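Local coordinates for protein 1-deoxy-D-xylulose 5-phosphate reductoisomerase (Moraxella catarrhalis, PDB 4ZQG) that catalyses the conversion of 1-deoxy-D-xylulose 5-phosphate into 2-C-methyl-D-erythritol 4-phosphate, a magnesium- and dinucleotide-dependent step of the MEP pathway blocked by fosmidomycin, at residues I150-S155 with A159-L164; A167-N172 with L288-R293; K184-A189 with G269-Q274. All coordinates share one frame; numbering follows the deposited sequence.

Contact 1 of 3, residues I150-S155 with A159-L164. With MG (magnesium ion), chain D; FOM (3-[formyl(hydroxy)amino]propylphosphonic acid), chain E; NAD (nicotinamide-adenine-dinucleotide), chain C.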
loop_
_atom_site.group_PDB
_atom_site.type_symbol
_atom_site.label_atom_id
_atom_site.label_comp_id
_atom_site.label_asym_id
_atom_site.label_seq_id
_atom_site.Cartn_x
_atom_site.Cartn_y
_atom_site.Cartn_z
ATOM N N ILE A 150 -4.524 8.198 -19.061
ATOM C CA ILE A 150 -5.610 7.381 -18.603
ATOM C C ILE A 150 -5.388 7.090 -17.149
ATOM O O ILE A 150 -4.331 6.595 -16.798
ATOM C CB ILE A 150 -5.623 6.046 -19.342
ATOM C CG1 ILE A 150 -5.779 6.309 -20.837
ATOM C CG2 ILE A 150 -6.730 5.144 -18.797
ATOM C CD1 ILE A 150 -6.049 5.067 -21.638
ATOM N N LEU A 151 -6.387 7.388 -16.317
ATOM C CA LEU A 151 -6.401 7.006 -14.928
ATOM C C LEU A 151 -7.557 6.113 -14.622
ATOM O O LEU A 151 -8.702 6.445 -14.848
ATOM C CB LEU A 151 -6.519 8.218 -14.036
ATOM C CG LEU A 151 -5.306 9.136 -14.063
ATOM C CD1 LEU A 151 -5.367 10.090 -15.248
ATOM C CD2 LEU A 151 -5.232 9.914 -12.752
ATOM N N PRO A 152 -7.278 4.979 -14.026
ATOM C CA PRO A 152 -8.366 4.066 -13.759
ATOM C C PRO A 152 -9.161 4.410 -12.509
ATOM O O PRO A 152 -8.598 4.806 -11.453
ATOM C CB PRO A 152 -7.638 2.740 -13.554
ATOM C CG PRO A 152 -6.347 3.143 -12.949
ATOM C CD PRO A 152 -5.973 4.443 -13.594
ATOM N N ILE A 153 -10.460 4.189 -12.651
ATOM C CA ILE A 153 -11.473 4.458 -11.665
ATOM C C ILE A 153 -11.896 3.153 -11.074
ATOM O O ILE A 153 -12.348 3.100 -9.937
ATOM C CB ILE A 153 -12.733 5.081 -12.352
ATOM C CG1 ILE A 153 -12.632 6.593 -12.378
ATOM C CG2 ILE A 153 -14.085 4.626 -11.716
ATOM C CD1 ILE A 153 -13.798 7.234 -13.154
ATOM N N ASP A 154 -11.837 2.100 -11.874
ATOM C CA ASP A 154 -12.115 0.779 -11.366
ATOM C C ASP A 154 -11.277 0.542 -10.069
ATOM O O ASP A 154 -10.086 0.866 -10.011
ATOM C CB ASP A 154 -11.839 -0.276 -12.450
ATOM C CG ASP A 154 -12.618 -1.549 -12.194
ATOM O OD1 ASP A 154 -13.120 -1.641 -11.073
ATOM O OD2 ASP A 154 -12.773 -2.410 -13.085
ATOM N N SER A 155 -11.923 0.016 -9.037
ATOM C CA SER A 155 -11.333 -0.083 -7.695
ATOM C C SER A 155 -9.980 -0.785 -7.669
ATOM O O SER A 155 -8.957 -0.205 -7.262
ATOM C CB SER A 155 -12.283 -0.834 -6.761
ATOM O OG SER A 155 -12.002 -0.539 -5.404
ATOM N N ALA A 159 -6.493 0.925 -7.052
ATOM C CA ALA A 159 -5.591 0.413 -5.988
ATOM C C ALA A 159 -4.191 0.131 -6.485
ATOM O O ALA A 159 -3.233 0.718 -6.019
ATOM C CB ALA A 159 -6.146 -0.836 -5.373
ATOM N N ILE A 160 -4.088 -0.736 -7.477
ATOM C CA ILE A 160 -2.803 -1.027 -8.098
ATOM C C ILE A 160 -2.099 0.253 -8.508
ATOM O O ILE A 160 -0.914 0.431 -8.266
ATOM C CB ILE A 160 -2.984 -1.965 -9.310
ATOM C CG1 ILE A 160 -3.310 -3.376 -8.833
ATOM C CG2 ILE A 160 -1.736 -2.007 -10.151
ATOM C CD1 ILE A 160 -3.856 -4.236 -9.929
ATOM N N TYR A 161 -2.823 1.159 -9.135
ATOM C CA TYR A 161 -2.196 2.380 -9.600
ATOM C C TYR A 161 -1.602 3.196 -8.436
ATOM O O TYR A 161 -0.502 3.737 -8.517
ATOM C CB TYR A 161 -3.255 3.190 -10.344
ATOM C CG TYR A 161 -2.742 4.464 -10.962
ATOM C CD1 TYR A 161 -2.294 4.485 -12.272
ATOM C CD2 TYR A 161 -2.722 5.640 -10.240
ATOM C CE1 TYR A 161 -1.856 5.660 -12.862
ATOM C CE2 TYR A 161 -2.277 6.809 -10.809
ATOM C CZ TYR A 161 -1.859 6.817 -12.130
ATOM O OH TYR A 161 -1.385 7.973 -12.683
ATOM N N GLN A 162 -2.368 3.303 -7.356
ATOM C CA GLN A 162 -1.918 3.968 -6.159
ATOM C C GLN A 162 -0.693 3.301 -5.537
ATOM O O GLN A 162 0.105 3.961 -4.875
ATOM C CB GLN A 162 -3.028 3.972 -5.109
ATOM C CG GLN A 162 -4.181 4.948 -5.357
ATOM C CD GLN A 162 -4.965 5.202 -4.103
ATOM O OE1 GLN A 162 -4.416 5.633 -3.098
ATOM N NE2 GLN A 162 -6.245 4.944 -4.153
ATOM N N CYS A 163 -0.565 1.996 -5.746
ATOM C CA CYS A 163 0.517 1.230 -5.201
ATOM C C CYS A 163 1.762 1.069 -6.132
ATOM O O CYS A 163 2.634 0.234 -5.869
ATOM C CB CYS A 163 -0.038 -0.121 -4.791
ATOM S SG CYS A 163 -1.052 0.026 -3.290
ATOM N N LEU A 164 1.864 1.902 -7.174
ATOM C CA LEU A 164 2.915 1.804 -8.181
ATOM C C LEU A 164 3.797 3.044 -8.116
ATOM O O LEU A 164 3.356 4.113 -7.718
ATOM C CB LEU A 164 2.296 1.621 -9.573
ATOM C CG LEU A 164 1.867 0.201 -9.959
ATOM C CD1 LEU A 164 1.146 0.120 -11.286
ATOM C CD2 LEU A 164 3.091 -0.714 -10.067
HETATM MG MG MG D . -13.611 -3.471 -10.145
HETATM O O2 FOM E . -15.604 -4.129 -9.761
HETATM N N1 FOM E . -15.902 -3.624 -8.512
HETATM C C1 FOM E . -15.297 -2.611 -8.042
HETATM O O1 FOM E . -14.411 -2.062 -8.675
HETATM C C2 FOM E . -16.904 -4.385 -7.772
HETATM C C3 FOM E . -16.163 -5.718 -7.656
HETATM C C4 FOM E . -17.041 -6.808 -7.110
HETATM P PA1 FOM E . -16.041 -8.277 -7.199
HETATM O OP1 FOM E . -14.822 -8.064 -6.194
HETATM O OP2 FOM E . -15.393 -8.352 -8.509
HETATM O OP3 FOM E . -16.828 -9.665 -6.877
HETATM P PA NAD C . -24.923 1.712 -15.106
HETATM O O1A NAD C . -25.625 0.601 -15.809
HETATM O O2A NAD C . -25.308 2.116 -13.699
HETATM O O5B NAD C . -24.830 3.042 -16.021
HETATM C C5B NAD C . -24.359 3.053 -17.358
HETATM C C4B NAD C . -24.373 4.477 -17.938
HETATM O O4B NAD C . -24.078 4.367 -19.342
HETATM C C3B NAD C . -25.727 5.188 -17.804
HETATM O O3B NAD C . -25.578 6.589 -17.560
HETATM C C2B NAD C . -26.372 4.960 -19.162
HETATM O O2B NAD C . -27.160 6.062 -19.607
HETATM C C1B NAD C . -25.206 4.758 -20.123
HETATM N N9A NAD C . -25.534 3.753 -21.178
HETATM C C8A NAD C . -26.051 2.529 -20.967
HETATM N N7A NAD C . -26.244 1.869 -22.134
HETATM C C5A NAD C . -25.853 2.672 -23.123
HETATM C C6A NAD C . -25.824 2.541 -24.597
HETATM N N6A NAD C . -26.252 1.388 -25.202
HETATM N N1A NAD C . -25.356 3.615 -25.265
HETATM C C2A NAD C . -24.958 4.762 -24.639
HETATM N N3A NAD C . -24.966 4.954 -23.300
HETATM C C4A NAD C . -25.397 3.935 -22.504
HETATM O O3 NAD C . -23.358 1.304 -15.137
HETATM P PN NAD C . -22.256 1.360 -13.961
HETATM O O1N NAD C . -22.590 0.199 -13.049
HETATM O O2N NAD C . -22.115 2.798 -13.521
HETATM O O5D NAD C . -20.992 0.962 -14.869
HETATM C C5D NAD C . -20.307 1.925 -15.672
HETATM C C4D NAD C . -18.951 1.371 -16.115
HETATM O O4D NAD C . -17.977 1.447 -15.071
HETATM C C3D NAD C . -19.069 -0.094 -16.495
HETATM O O3D NAD C . -18.178 -0.318 -17.583
HETATM C C2D NAD C . -18.660 -0.841 -15.245
HETATM O O2D NAD C . -18.194 -2.163 -15.555
HETATM C C1D NAD C . -17.613 0.112 -14.658
HETATM N N1N NAD C . -17.526 0.017 -13.193
HETATM C C2N NAD C . -18.591 0.313 -12.406
HETATM C C3N NAD C . -18.513 0.188 -11.004
HETATM C C7N NAD C . -19.664 0.531 -10.092
HETATM O O7N NAD C . -19.466 0.687 -8.901
HETATM N N7N NAD C . -20.892 0.682 -10.588
HETATM C C4N NAD C . -17.320 -0.238 -10.441
HETATM C C5N NAD C . -16.261 -0.509 -11.270
HETATM C C6N NAD C . -16.368 -0.386 -12.644
#
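Pro152 and Tyr161 form a buried strand-to-helix contact at one edge of the parallel Rossmann-type sheet, where strand 149-152 leads through a short loop into helix 155-162. The strand is one of the two outermost of the seven in this chain, and Leu151 bonds through its backbone to Ile124 and Leu126. The proline meets the root of the tyrosine ring. Pro152 CD lies 3.9 Å from Tyr161 CD1, and Pro152 CG is 4.0 Å from Tyr161 CB. The two side chains cross at about a right angle, so few atoms of each touch. Tyr161 turns its CG anti to the backbone N (chi1 -177°), which carries the ring across to the strand. At the far end of that ring, Leu151 CD2 grazes Tyr161 OH at 4.3 Å. Tyr290 adds an edge-to-face ring contact to Tyr161.

The first helical turn is closed by Ala159 N, which donates to Ser155 O at 2.7 Å in a nearly straight bond (173°). Asp154 stands at the N-cap position, but its carboxylate does no capping. It serves the active site instead: Asp154 OD1 binds magnesium at 2.1 Å, while OD2 makes a salt bridge to Lys129. Glu156 and Glu235 are the other protein ligands of the metal. Fosmidomycin chelates the ion through both O1 and O2. The start of the helix also holds the inhibitor directly, since Ser155 N donates to the formyl oxygen O1 of fosmidomycin over 3.3 Å, at a bent N-H...O angle of 146°.

Contact 2 of 3, residues A167-N172 with L288-R293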
loop_
_atom_site.group_PDB
_atom_site.type_symbol
_atom_site.label_atom_id
_atom_site.label_comp_id
_atom_site.label_asym_id
_atom_site.label_seq_id
_atom_site.Cartn_x
_atom_site.Cartn_y
_atom_site.Cartn_z
ATOM N N ALA A 167 6.911 7.098 -11.717
ATOM C CA ALA A 167 7.346 6.853 -13.085
ATOM C C ALA A 167 6.474 5.857 -13.867
ATOM O O ALA A 167 6.263 6.033 -15.090
ATOM C CB ALA A 167 8.781 6.405 -13.068
ATOM N N ILE A 168 5.934 4.843 -13.177
ATOM C CA ILE A 168 5.061 3.830 -13.827
ATOM C C ILE A 168 3.596 4.284 -13.949
ATOM O O ILE A 168 2.845 3.792 -14.798
ATOM C CB ILE A 168 5.178 2.470 -13.094
ATOM C CG1 ILE A 168 6.652 2.069 -13.025
ATOM C CG2 ILE A 168 4.327 1.398 -13.771
ATOM C CD1 ILE A 168 6.919 0.649 -12.593
ATOM N N GLN A 169 3.186 5.213 -13.095
ATOM C CA GLN A 169 1.886 5.921 -13.259
ATOM C C GLN A 169 1.964 6.818 -14.506
ATOM O O GLN A 169 1.092 6.769 -15.346
ATOM C CB GLN A 169 1.563 6.759 -12.001
ATOM C CG GLN A 169 1.501 5.941 -10.714
ATOM C CD GLN A 169 1.226 6.724 -9.445
ATOM O OE1 GLN A 169 1.592 7.878 -9.311
ATOM N NE2 GLN A 169 0.634 6.050 -8.473
ATOM N N ALA A 170 3.053 7.591 -14.627
ATOM C CA ALA A 170 3.314 8.417 -15.816
ATOM C C ALA A 170 3.408 7.569 -17.095
ATOM O O ALA A 170 2.613 7.733 -18.007
ATOM C CB ALA A 170 4.577 9.225 -15.631
ATOM N N ASP A 171 4.345 6.621 -17.130
ATOM C CA ASP A 171 4.589 5.798 -18.316
ATOM C C ASP A 171 4.543 4.306 -17.989
ATOM O O ASP A 171 5.500 3.744 -17.413
ATOM C CB ASP A 171 5.949 6.171 -18.883
ATOM C CG ASP A 171 6.373 5.274 -20.020
ATOM O OD1 ASP A 171 7.608 5.178 -20.264
ATOM O OD2 ASP A 171 5.495 4.653 -20.660
ATOM N N ASN A 172 3.462 3.640 -18.383
ATOM C CA ASN A 172 3.281 2.238 -17.983
ATOM C C ASN A 172 4.350 1.248 -18.485
ATOM O O ASN A 172 4.451 0.150 -17.957
ATOM C CB ASN A 172 1.857 1.734 -18.285
ATOM C CG ASN A 172 1.538 1.638 -19.770
ATOM O OD1 ASN A 172 2.250 2.163 -20.625
ATOM N ND2 ASN A 172 0.441 0.956 -20.079
ATOM N N LEU A 288 -9.844 11.973 -9.860
ATOM C CA LEU A 288 -10.172 13.355 -10.160
ATOM C C LEU A 288 -9.103 14.326 -9.734
ATOM O O LEU A 288 -8.756 15.246 -10.469
ATOM C CB LEU A 288 -11.450 13.786 -9.479
ATOM C CG LEU A 288 -12.739 13.445 -10.227
ATOM C CD1 LEU A 288 -13.917 13.746 -9.332
ATOM C CD2 LEU A 288 -12.849 14.236 -11.513
ATOM N N ALA A 289 -8.590 14.174 -8.528
ATOM C CA ALA A 289 -7.692 15.185 -8.029
ATOM C C ALA A 289 -6.245 14.917 -8.380
ATOM O O ALA A 289 -5.427 15.795 -8.212
ATOM C CB ALA A 289 -7.860 15.330 -6.556
ATOM N N TYR A 290 -5.931 13.724 -8.889
ATOM C CA TYR A 290 -4.543 13.321 -9.114
ATOM C C TYR A 290 -3.767 14.416 -9.844
ATOM O O TYR A 290 -4.308 15.027 -10.769
ATOM C CB TYR A 290 -4.515 12.026 -9.916
ATOM C CG TYR A 290 -3.144 11.481 -10.128
ATOM C CD1 TYR A 290 -2.665 10.442 -9.349
ATOM C CD2 TYR A 290 -2.308 11.997 -11.131
ATOM C CE1 TYR A 290 -1.378 9.952 -9.549
ATOM C CE2 TYR A 290 -1.042 11.494 -11.334
ATOM C CZ TYR A 290 -0.586 10.474 -10.537
ATOM O OH TYR A 290 0.687 9.981 -10.712
ATOM N N PRO A 291 -2.515 14.706 -9.454
ATOM C CA PRO A 291 -1.751 14.036 -8.415
ATOM C C PRO A 291 -2.023 14.534 -6.978
ATOM O O PRO A 291 -1.382 14.086 -6.023
ATOM C CB PRO A 291 -0.332 14.401 -8.807
ATOM C CG PRO A 291 -0.481 15.814 -9.267
ATOM C CD PRO A 291 -1.796 15.886 -9.962
ATOM N N GLU A 292 -2.936 15.475 -6.828
ATOM C CA GLU A 292 -3.374 15.874 -5.508
ATOM C C GLU A 292 -4.426 14.904 -4.940
ATOM O O GLU A 292 -4.802 13.918 -5.586
ATOM C CB GLU A 292 -3.941 17.268 -5.568
ATOM C CG GLU A 292 -2.966 18.336 -5.995
ATOM C CD GLU A 292 -3.581 19.715 -5.796
ATOM O OE1 GLU A 292 -4.783 19.904 -6.079
ATOM O OE2 GLU A 292 -2.875 20.620 -5.329
ATOM N N ARG A 293 -4.859 15.178 -3.711
ATOM C CA ARG A 293 -5.941 14.427 -3.110
ATOM C C ARG A 293 -6.913 15.370 -2.443
ATOM O O ARG A 293 -6.546 16.476 -2.056
ATOM C CB ARG A 293 -5.411 13.439 -2.075
ATOM C CG ARG A 293 -4.378 12.454 -2.616
ATOM C CD ARG A 293 -4.576 11.116 -1.970
ATOM N NE ARG A 293 -3.608 10.119 -2.403
ATOM C CZ ARG A 293 -3.857 8.816 -2.501
ATOM N NH1 ARG A 293 -5.066 8.312 -2.232
ATOM N NH2 ARG A 293 -2.912 8.013 -2.893
#
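Gln169 of the short helix 166-170 meets Tyr290 in the cis-proline turn that ends helix 281-289. The two side chains make a single polar contact near the protein surface. Tyr290 OH donates to Gln169 OE1 at 2.7 Å. The hydroxyl approaches from above the carbonyl plane, 48° out of it, and so does not sit on a lone pair. Relative to the tyrosine ring, the amide oxygen Gln169 OE1 lies at the edge, near the ring plane. The amide and the ring are turned 69° against each other. The glutamine chain is extended beyond CG, and its aliphatic base also comes near, with Gln169 CB 3.6 Å from Tyr290 OH. Tyr290 holds CG anti to its backbone N (chi1 -176°), which sends the ring out from the turn toward the helix.

The other end of the amide is engaged too. Gln169 NE2 donates to Tyr161 O, so both polar atoms of the amide have partners, which is consistent with the modelled orientation of the amide. Arg293, just after the turn, bonds to Gln162 and makes a salt bridge to Asp268 of the second subunit.

The peptide bond between Tyr290 and Pro291 is cis. Pro291 CB lies 3.8 Å above one face of the Tyr290 ring, offset toward the rim. Glu292 N closes the turn with a weak bond to Ala289 O at 2.9 Å. These backbone angles and the cis bond are those of a type VIa beta turn, here with an aromatic residue packed on the proline that follows it.

Contact 3 of 3, residues K184-A189 with G269-Q274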
loop_
_atom_site.group_PDB
_atom_site.type_symbol
_atom_site.label_atom_id
_atom_site.label_comp_id
_atom_site.label_asym_id
_atom_site.label_seq_id
_atom_site.Cartn_x
_atom_site.Cartn_y
_atom_site.Cartn_z
ATOM N N LYS A 184 4.636 -9.058 -9.533
ATOM C CA LYS A 184 3.336 -9.377 -10.078
ATOM C C LYS A 184 2.233 -8.557 -9.443
ATOM O O LYS A 184 2.457 -7.910 -8.423
ATOM C CB LYS A 184 3.084 -10.865 -9.921
ATOM C CG LYS A 184 2.971 -11.379 -8.510
ATOM C CD LYS A 184 2.376 -12.789 -8.540
ATOM C CE LYS A 184 3.424 -13.841 -8.950
ATOM N NZ LYS A 184 3.861 -14.566 -7.739
ATOM N N LEU A 185 1.048 -8.562 -10.067
ATOM C CA LEU A 185 -0.111 -7.792 -9.560
ATOM C C LEU A 185 -1.120 -8.768 -9.020
ATOM O O LEU A 185 -1.298 -9.826 -9.591
ATOM C CB LEU A 185 -0.734 -6.958 -10.665
ATOM C CG LEU A 185 0.206 -6.046 -11.449
ATOM C CD1 LEU A 185 -0.564 -5.232 -12.462
ATOM C CD2 LEU A 185 0.966 -5.108 -10.531
ATOM N N TRP A 186 -1.743 -8.448 -7.899
ATOM C CA TRP A 186 -2.748 -9.324 -7.317
ATOM C C TRP A 186 -4.099 -8.599 -7.357
ATOM O O TRP A 186 -4.224 -7.498 -6.785
ATOM C CB TRP A 186 -2.387 -9.639 -5.884
ATOM C CG TRP A 186 -1.283 -10.571 -5.795
ATOM C CD1 TRP A 186 0.054 -10.279 -5.852
ATOM C CD2 TRP A 186 -1.374 -11.991 -5.681
ATOM N NE1 TRP A 186 0.772 -11.422 -5.775
ATOM C CE2 TRP A 186 -0.073 -12.483 -5.635
ATOM C CE3 TRP A 186 -2.436 -12.891 -5.572
ATOM C CZ2 TRP A 186 0.205 -13.819 -5.516
ATOM C CZ3 TRP A 186 -2.144 -14.238 -5.431
ATOM C CH2 TRP A 186 -0.841 -14.681 -5.406
ATOM N N LEU A 187 -5.074 -9.172 -8.061
ATOM C CA LEU A 187 -6.447 -8.636 -8.089
ATOM C C LEU A 187 -7.266 -9.317 -7.026
ATOM O O LEU A 187 -7.367 -10.527 -7.024
ATOM C CB LEU A 187 -7.121 -8.861 -9.450
ATOM C CG LEU A 187 -6.607 -8.033 -10.608
ATOM C CD1 LEU A 187 -7.060 -8.620 -11.913
ATOM C CD2 LEU A 187 -7.072 -6.626 -10.470
ATOM N N THR A 188 -7.845 -8.542 -6.124
ATOM C CA THR A 188 -8.784 -9.074 -5.121
ATOM C C THR A 188 -10.191 -9.256 -5.756
ATOM O O THR A 188 -10.584 -8.497 -6.602
ATOM C CB THR A 188 -8.834 -8.121 -3.903
ATOM O OG1 THR A 188 -8.690 -6.754 -4.365
ATOM C CG2 THR A 188 -7.690 -8.407 -2.993
ATOM N N ALA A 189 -10.925 -10.262 -5.315
ATOM C CA ALA A 189 -12.236 -10.558 -5.811
ATOM C C ALA A 189 -13.131 -10.915 -4.639
ATOM O O ALA A 189 -12.738 -11.760 -3.795
ATOM C CB ALA A 189 -12.159 -11.754 -6.726
ATOM N N GLY A 269 9.955 -8.627 -1.424
ATOM C CA GLY A 269 8.964 -9.236 -0.556
ATOM C C GLY A 269 7.825 -8.324 -0.140
ATOM O O GLY A 269 6.910 -8.782 0.500
ATOM N N SER A 270 7.922 -7.029 -0.443
ATOM C CA SER A 270 6.874 -6.046 -0.136
ATOM C C SER A 270 5.607 -6.213 -1.012
ATOM O O SER A 270 5.701 -6.222 -2.240
ATOM C CB SER A 270 7.387 -4.616 -0.379
ATOM O OG SER A 270 8.554 -4.319 0.350
ATOM N N PHE A 271 4.447 -6.339 -0.360
ATOM C CA PHE A 271 3.140 -6.254 -1.016
ATOM C C PHE A 271 2.594 -4.878 -0.619
ATOM O O PHE A 271 2.354 -4.633 0.574
ATOM C CB PHE A 271 2.182 -7.349 -0.528
ATOM C CG PHE A 271 2.589 -8.733 -0.930
ATOM C CD1 PHE A 271 1.828 -9.473 -1.816
ATOM C CD2 PHE A 271 3.732 -9.299 -0.420
ATOM C CE1 PHE A 271 2.213 -10.740 -2.210
ATOM C CE2 PHE A 271 4.124 -10.573 -0.790
ATOM C CZ PHE A 271 3.377 -11.293 -1.690
ATOM N N LEU A 272 2.477 -3.971 -1.590
ATOM C CA LEU A 272 1.725 -2.717 -1.402
ATOM C C LEU A 272 0.300 -2.946 -1.799
ATOM O O LEU A 272 0.008 -3.491 -2.867
ATOM C CB LEU A 272 2.295 -1.583 -2.215
ATOM C CG LEU A 272 3.728 -1.320 -1.782
ATOM C CD1 LEU A 272 4.161 0.007 -2.350
ATOM C CD2 LEU A 272 3.921 -1.323 -0.266
ATOM N N ALA A 273 -0.592 -2.599 -0.886
ATOM C CA ALA A 273 -2.007 -2.776 -1.104
ATOM C C ALA A 273 -2.764 -1.483 -0.790
ATOM O O ALA A 273 -2.327 -0.695 0.050
ATOM C CB ALA A 273 -2.501 -3.881 -0.230
ATOM N N GLN A 274 -3.903 -1.289 -1.470
ATOM C CA GLN A 274 -4.896 -0.254 -1.110
ATOM C C GLN A 274 -6.055 -0.883 -0.363
ATOM O O GLN A 274 -6.628 -1.844 -0.826
ATOM C CB GLN A 274 -5.361 0.426 -2.365
ATOM C CG GLN A 274 -6.041 1.787 -2.217
ATOM C CD GLN A 274 -7.548 1.718 -2.054
ATOM O OE1 GLN A 274 -8.149 0.671 -1.926
ATOM N NE2 GLN A 274 -8.154 2.879 -2.005
#
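Trp186 and Phe271 touch across strands that run parallel but are not neighbours, for the closest CA atoms, those of Trp186 and Ala273, are 9.1 Å apart. No hydrogen bond joins the two segments. The contact is made by the two aromatic side chains. Trp186 NE1 is 3.9 Å from Phe271 CE1, and Trp186 CD1 is 4.3 Å from the same carbon. The pyrrole side of the indole therefore meets one meta carbon of the phenyl ring. The ring centroids of the Trp186 five-membered ring and Phe271 are 5.7 Å apart, with planes at 45°, an oblique pairing. Both residues hold CG anti to the carbonyl carbon. The CB of Trp186 points at the partner segment, whereas that of Phe271 points to one side and the phenyl ring leads back to the indole.

The strands belong to the four-stranded mixed sheet, in which strand 260-266 lies between them and runs antiparallel to both. Strands 260-266 and 271-275 form a beta hairpin. Gly269 lies in its turn, at a positive phi (106°) that suits glycine. The middle strand also supplies the polar partner of the indole: Trp186 NE1 donates to Glu265 OE1, and Phe271 packs on Glu265 as well. Strand 271-275 is outermost in this chain, but residues 271-274 pair antiparallel with a strand of the second subunit, so the sheet continues across the dimer interface. Leu303 of the second subunit packs on Trp186, and Leu301 of that subunit packs on Phe271.

Contacts 1 and 3 are buried, while contact 2 lies near the surface. Contact 1 combines apolar packing with metal chemistry. Contact 2 rests on one polar bond, and contact 3 on two aromatic rings. Contacts 1 and 2 touch, with centres about 9 Å apart; their helices 155-162 and 166-170 follow each other in the chain. Strand 271-275, which carries part of contact 3, also meets the helix of contact 1. Contacts 2 and 3 do not touch; their nearest atoms are about 6 Å apart. All three reach the second subunit. Contact 1 alone supplies a metal ligand; segment 150-155 touches the inhibitor, and so does Ala189 at the end of segment 184-189, away from the aromatic pair.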